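Local structure of putative major capsid protein (Cafeteriavirus-dependent mavirus, 6G44) at residues G97-S100 and N104-I107; D308-P313 and G412-E417. The protein probably builds the outer shell of the virophage as a double jelly-roll major capsid protein that assembles into trimers. All blocks are in the same frame, centred on the assembly; numbering follows the deposited sequence.

Overall arrangement
Contact 1 joins two segments whose nearest ends, Ser-100 and Asn-104, are four positions apart; it lies deep in the fold, its centre about 11 Å from the centre of the chain. Contact 2 joins segments 99 residues apart at the periphery, its centre about 30 Å from the chain centre. The centres of contacts 1 and 2 are about 30 Å apart. The nearest atoms of contacts 1 and 2 are about 17 Å apart. Contact 1 reaches toward the loop between strands 334-341 and 355-363, probably part of the second jelly-roll, whereas contact 2 joins a loop to helix 411-417 and borders another subunit. The glycerol molecules beside Ser-100 and Pro-313 probably come from the crystallisation liquor.

Contact 1 of 2, residues G97-S100 and N104-I107; sequences GLKS and NRSI
Lys-99 and Arg-105 meet because one chain runs straight and the other bends. Beyond CG, which sits anti to the carbonyl carbon (chi1 -66°), the lysine is fully extended; the arginine turns at its third torsion (chi3 53°), which sets one face of the guanidinium against the lysine methylenes. The two side chains cross obliquely, and the lysine covers that face: CD of Lys-99 lies 3.5 Å from NH1 of Arg-105, and CB of Lys-99 is 3.8 Å from NE of Arg-105. At the guanidinium edge, near its plane, comes the carbonyl O of Ser-100. This oxygen is 3.4 Å from CG of Arg-105 and nearer still to CD, though Ser-100 is modelled in two conformers and the tighter approach is doubtful. The segments join the end of strand 96-98 to the short helix 102-105; just after it the backbone is held by Ile-107 N to Asn-104 O at 3.2 Å.

The two cationic ends lie close, with Lys-99 NZ 3.6 Å from Arg-105 NH1, yet both donate to the same carbonyl, that of Glu-239. Arg-105 NE bonds to Asn-240 O, NH2 forms a salt bridge with Asp-351, and Lys-99 NZ also donates to Lys-347 O. Backbone oxygens of helix 238-241 thus hold both groups in place, and Asp-351 probably offsets part of their combined charge. The pair therefore ties the 97-107 region to that helix and, through Lys-347 and Asp-351, to the loop between strands 334-341 and 355-363.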
loop_
_atom_site.group_PDB
_atom_site.type_symbol
_atom_site.label_atom_id
_atom_site.label_comp_id
_atom_site.label_asym_id
_atom_site.label_seq_id
_atom_site.Cartn_x
_atom_site.Cartn_y
_atom_site.Cartn_z
ATOM N N GLY C 97 22.219 -1.463 11.194
ATOM C CA GLY C 97 21.864 -1.486 9.790
ATOM C C GLY C 97 22.569 -0.409 9.043
ATOM O O GLY C 97 23.666 0.037 9.432
ATOM N N LEU C 98 21.932 0.065 7.976
ATOM C CA LEU C 98 22.452 1.146 7.170
ATOM C C LEU C 98 21.541 2.368 7.194
ATOM O O LEU C 98 20.320 2.237 7.392
ATOM C CB LEU C 98 22.689 0.682 5.726
ATOM C CG LEU C 98 23.637 -0.497 5.539
ATOM C CD1 LEU C 98 23.699 -0.943 4.095
ATOM C CD2 LEU C 98 25.040 -0.195 6.050
ATOM N N LYS C 99 22.136 3.541 6.992
ATOM C CA LYS C 99 21.375 4.781 6.816
ATOM C C LYS C 99 20.612 4.736 5.499
ATOM O O LYS C 99 20.898 3.890 4.643
ATOM C CB LYS C 99 22.296 6.002 6.930
ATOM C CG LYS C 99 22.866 6.153 8.340
ATOM C CD LYS C 99 23.623 7.448 8.513
ATOM C CE LYS C 99 24.140 7.610 9.929
ATOM N NZ LYS C 99 24.797 8.923 10.092
ATOM N N SER C 100 19.607 5.607 5.354
ATOM C CA SER C 100 18.804 5.695 4.130
ATOM C C SER C 100 19.678 6.048 2.918
ATOM O O SER C 100 20.423 7.013 2.974
ATOM C CB SER C 100 17.711 6.756 4.323
ATOM O OG SER C 100 16.932 6.467 5.486
ATOM N N ASN C 104 24.186 6.842 -2.243
ATOM C CA ASN C 104 24.121 8.255 -2.643
ATOM C C ASN C 104 24.497 9.217 -1.500
ATOM O O ASN C 104 25.067 10.290 -1.763
ATOM C CB ASN C 104 22.767 8.577 -3.290
ATOM C CG ASN C 104 22.656 7.976 -4.660
ATOM O OD1 ASN C 104 23.206 8.511 -5.618
ATOM N ND2 ASN C 104 21.915 6.850 -4.777
ATOM N N ARG C 105 24.242 8.826 -0.253
ATOM C CA ARG C 105 24.701 9.609 0.908
ATOM C C ARG C 105 26.213 9.765 0.953
ATOM O O ARG C 105 26.713 10.727 1.541
ATOM C CB ARG C 105 24.282 8.962 2.224
ATOM C CG ARG C 105 22.875 9.282 2.679
ATOM C CD ARG C 105 22.599 8.728 4.084
ATOM N NE ARG C 105 23.575 9.117 5.097
ATOM C CZ ARG C 105 23.501 10.201 5.887
ATOM N NH1 ARG C 105 24.461 10.429 6.803
ATOM N NH2 ARG C 105 22.489 11.061 5.775
ATOM N N SER C 106 26.901 8.799 0.359
ATOM C CA SER C 106 28.374 8.725 0.385
ATOM C C SER C 106 29.025 9.449 -0.793
ATOM O O SER C 106 30.253 9.340 -0.948
ATOM C CB SER C 106 28.791 7.266 0.384
ATOM O OG SER C 106 28.398 6.625 1.586
ATOM N N ILE C 107 28.276 10.157 -1.635
ATOM C CA ILE C 107 28.851 10.791 -2.818
ATOM C C ILE C 107 28.464 12.266 -2.845
ATOM O O ILE C 107 27.403 12.640 -3.332
ATOM C CB ILE C 107 28.424 10.091 -4.124
ATOM C CG1 ILE C 107 28.718 8.596 -4.125
ATOM C CG2 ILE C 107 29.070 10.791 -5.319
ATOM C CD1 ILE C 107 27.955 7.803 -5.182
#

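Contact 2 of 2, residues D308-P313 and G412-E417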
loop_
_atom_site.group_PDB
_atom_site.type_symbol
_atom_site.label_atom_id
_atom_site.label_comp_id
_atom_site.label_asym_id
_atom_site.label_seq_id
_atom_site.Cartn_x
_atom_site.Cartn_y
_atom_site.Cartn_z
ATOM N N ASP C 308 12.729 24.295 28.013
ATOM C CA ASP C 308 12.877 22.864 27.728
ATOM C C ASP C 308 12.263 22.572 26.355
ATOM O O ASP C 308 11.127 22.938 26.110
ATOM C CB ASP C 308 12.156 22.000 28.771
ATOM C CG ASP C 308 12.783 22.087 30.161
ATOM O OD1 ASP C 308 14.012 22.273 30.267
ATOM O OD2 ASP C 308 12.003 21.952 31.128
ATOM N N PRO C 309 13.017 21.882 25.480
ATOM C CA PRO C 309 12.393 21.538 24.199
ATOM C C PRO C 309 11.271 20.516 24.361
ATOM O O PRO C 309 10.376 20.465 23.517
ATOM C CB PRO C 309 13.554 20.974 23.398
ATOM C CG PRO C 309 14.502 20.413 24.423
ATOM C CD PRO C 309 14.413 21.422 25.546
ATOM N N TYR C 310 11.293 19.760 25.458
ATOM C CA TYR C 310 10.238 18.777 25.787
ATOM C C TYR C 310 9.136 19.375 26.663
ATOM O O TYR C 310 8.257 18.651 27.137
ATOM C CB TYR C 310 10.869 17.563 26.481
ATOM C CG TYR C 310 11.663 17.921 27.734
ATOM C CD1 TYR C 310 11.025 18.129 28.953
ATOM C CD2 TYR C 310 13.046 18.067 27.677
ATOM C CE1 TYR C 310 11.773 18.469 30.078
ATOM C CE2 TYR C 310 13.794 18.414 28.801
ATOM C CZ TYR C 310 13.150 18.609 29.976
ATOM O OH TYR C 310 13.937 18.958 31.077
ATOM N N GLY C 311 9.172 20.692 26.889
ATOM C CA GLY C 311 8.140 21.384 27.669
ATOM C C GLY C 311 6.948 21.801 26.827
ATOM O O GLY C 311 6.760 21.322 25.714
ATOM N N ILE C 312 6.134 22.714 27.355
ATOM C CA ILE C 312 4.957 23.213 26.652
ATOM C C ILE C 312 5.360 23.637 25.222
ATOM O O ILE C 312 6.280 24.431 25.052
ATOM C CB ILE C 312 4.328 24.413 27.414
ATOM C CG1 ILE C 312 3.740 23.938 28.753
ATOM C CG2 ILE C 312 3.258 25.087 26.568
ATOM C CD1 ILE C 312 3.314 25.072 29.677
ATOM N N PRO C 313 4.673 23.109 24.198
ATOM C CA PRO C 313 5.185 23.380 22.842
ATOM C C PRO C 313 5.207 24.865 22.480
ATOM O O PRO C 313 6.172 25.333 21.864
ATOM C CB PRO C 313 4.249 22.577 21.942
ATOM C CG PRO C 313 3.731 21.496 22.805
ATOM C CD PRO C 313 3.686 22.016 24.208
ATOM N N GLY C 412 16.602 15.975 35.438
ATOM C CA GLY C 412 17.869 15.791 34.742
ATOM C C GLY C 412 17.926 14.784 33.602
ATOM O O GLY C 412 18.666 15.006 32.651
ATOM N N ASN C 413 17.181 13.677 33.702
ATOM C CA ASN C 413 17.133 12.623 32.656
ATOM C C ASN C 413 16.008 12.777 31.621
ATOM O O ASN C 413 15.948 12.012 30.644
ATOM C CB ASN C 413 16.970 11.236 33.294
ATOM C CG ASN C 413 18.210 10.778 34.034
ATOM O OD1 ASN C 413 19.332 11.188 33.724
ATOM N ND2 ASN C 413 18.012 9.906 35.014
ATOM N N LYS C 414 15.099 13.716 31.851
ATOM C CA LYS C 414 14.011 13.969 30.891
ATOM C C LYS C 414 14.550 14.333 29.522
ATOM O O LYS C 414 14.069 13.818 28.506
ATOM C CB LYS C 414 13.072 15.067 31.384
ATOM C CG LYS C 414 12.177 14.625 32.528
ATOM C CD LYS C 414 11.155 15.688 32.873
ATOM C CE LYS C 414 10.436 15.443 34.190
ATOM N NZ LYS C 414 9.836 14.090 34.305
ATOM N N PHE C 415 15.555 15.203 29.480
ATOM C CA PHE C 415 16.134 15.606 28.222
ATOM C C PHE C 415 16.757 14.427 27.475
ATOM O O PHE C 415 16.525 14.241 26.262
ATOM C CB PHE C 415 17.200 16.688 28.404
ATOM C CG PHE C 415 17.870 17.036 27.123
ATOM C CD1 PHE C 415 17.160 17.713 26.158
ATOM C CD2 PHE C 415 19.155 16.598 26.821
ATOM C CE1 PHE C 415 17.723 18.014 24.946
ATOM C CE2 PHE C 415 19.733 16.894 25.595
ATOM C CZ PHE C 415 19.012 17.605 24.651
ATOM N N LYS C 416 17.559 13.633 28.191
ATOM C CA LYS C 416 18.269 12.495 27.586
ATOM C C LYS C 416 17.301 11.500 26.930
ATOM O O LYS C 416 17.648 10.873 25.929
ATOM C CB LYS C 416 19.122 11.789 28.654
ATOM C CG LYS C 416 19.973 10.628 28.161
ATOM C CD LYS C 416 20.967 10.140 29.227
ATOM C CE LYS C 416 20.297 9.625 30.501
ATOM N NZ LYS C 416 19.303 8.537 30.261
ATOM N N GLU C 417 16.116 11.354 27.504
ATOM C CA GLU C 417 15.129 10.390 27.012
ATOM C C GLU C 417 14.171 10.950 25.967
ATOM O O GLU C 417 13.474 10.166 25.327
ATOM C CB GLU C 417 14.353 9.808 28.183
ATOM C CG GLU C 417 15.288 9.012 29.108
ATOM C CD GLU C 417 14.587 8.286 30.227
ATOM O OE1 GLU C 417 13.389 7.966 30.084
ATOM O OE2 GLU C 417 15.251 8.032 31.259
#
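Tyr-310 and Phe-415 mark the closest backbone approach, their CA atoms 7.1 Å apart, where a type I beta turn meets a short helix. The turn runs from Asp-308 to Gly-311 and is closed by Gly-311 N to Asp-308 O at 3.1 Å; helix 411-417 is held in part by Glu-417 N to Asn-413 O at 3.2 Å.

With CG placed between the backbone N and the carbonyl carbon (chi1 56°), the Tyr-310 ring is held between two methylenes. Asp-308 CB, from the same turn, lies over the centre of one face. Lys-414 CB covers the opposite face, offset toward the rim, in a CH-pi contact 4.1 Å from the Tyr-310 centroid and 25° off the normal. CA of Phe-415 approaches the ring obliquely, 3.7 Å from Tyr-310 CE2, with CB of Phe-415 at 3.8 Å from the same atom. The Phe-415 ring in turn receives Pro-309 at its edge: CG of the proline is 4.1 Å from CE1 of Phe-415.

The lysine serves the contact with its aliphatic part. Val-404 also packs on Tyr-310, and just past the turn Ile-312 and Pro-313 rest on Tyr-185 of the second subunit. Joining the 308-313 loop to helix 411-417 is thus a matter of the faces of the Tyr-310 ring, methylenes and Pro-309 CG at the edge of the Phe-415 ring, with the lysine amino group hydrogen-bonded to the carbonyls of Val-409 and Val-404, away from the Tyr-310 ring.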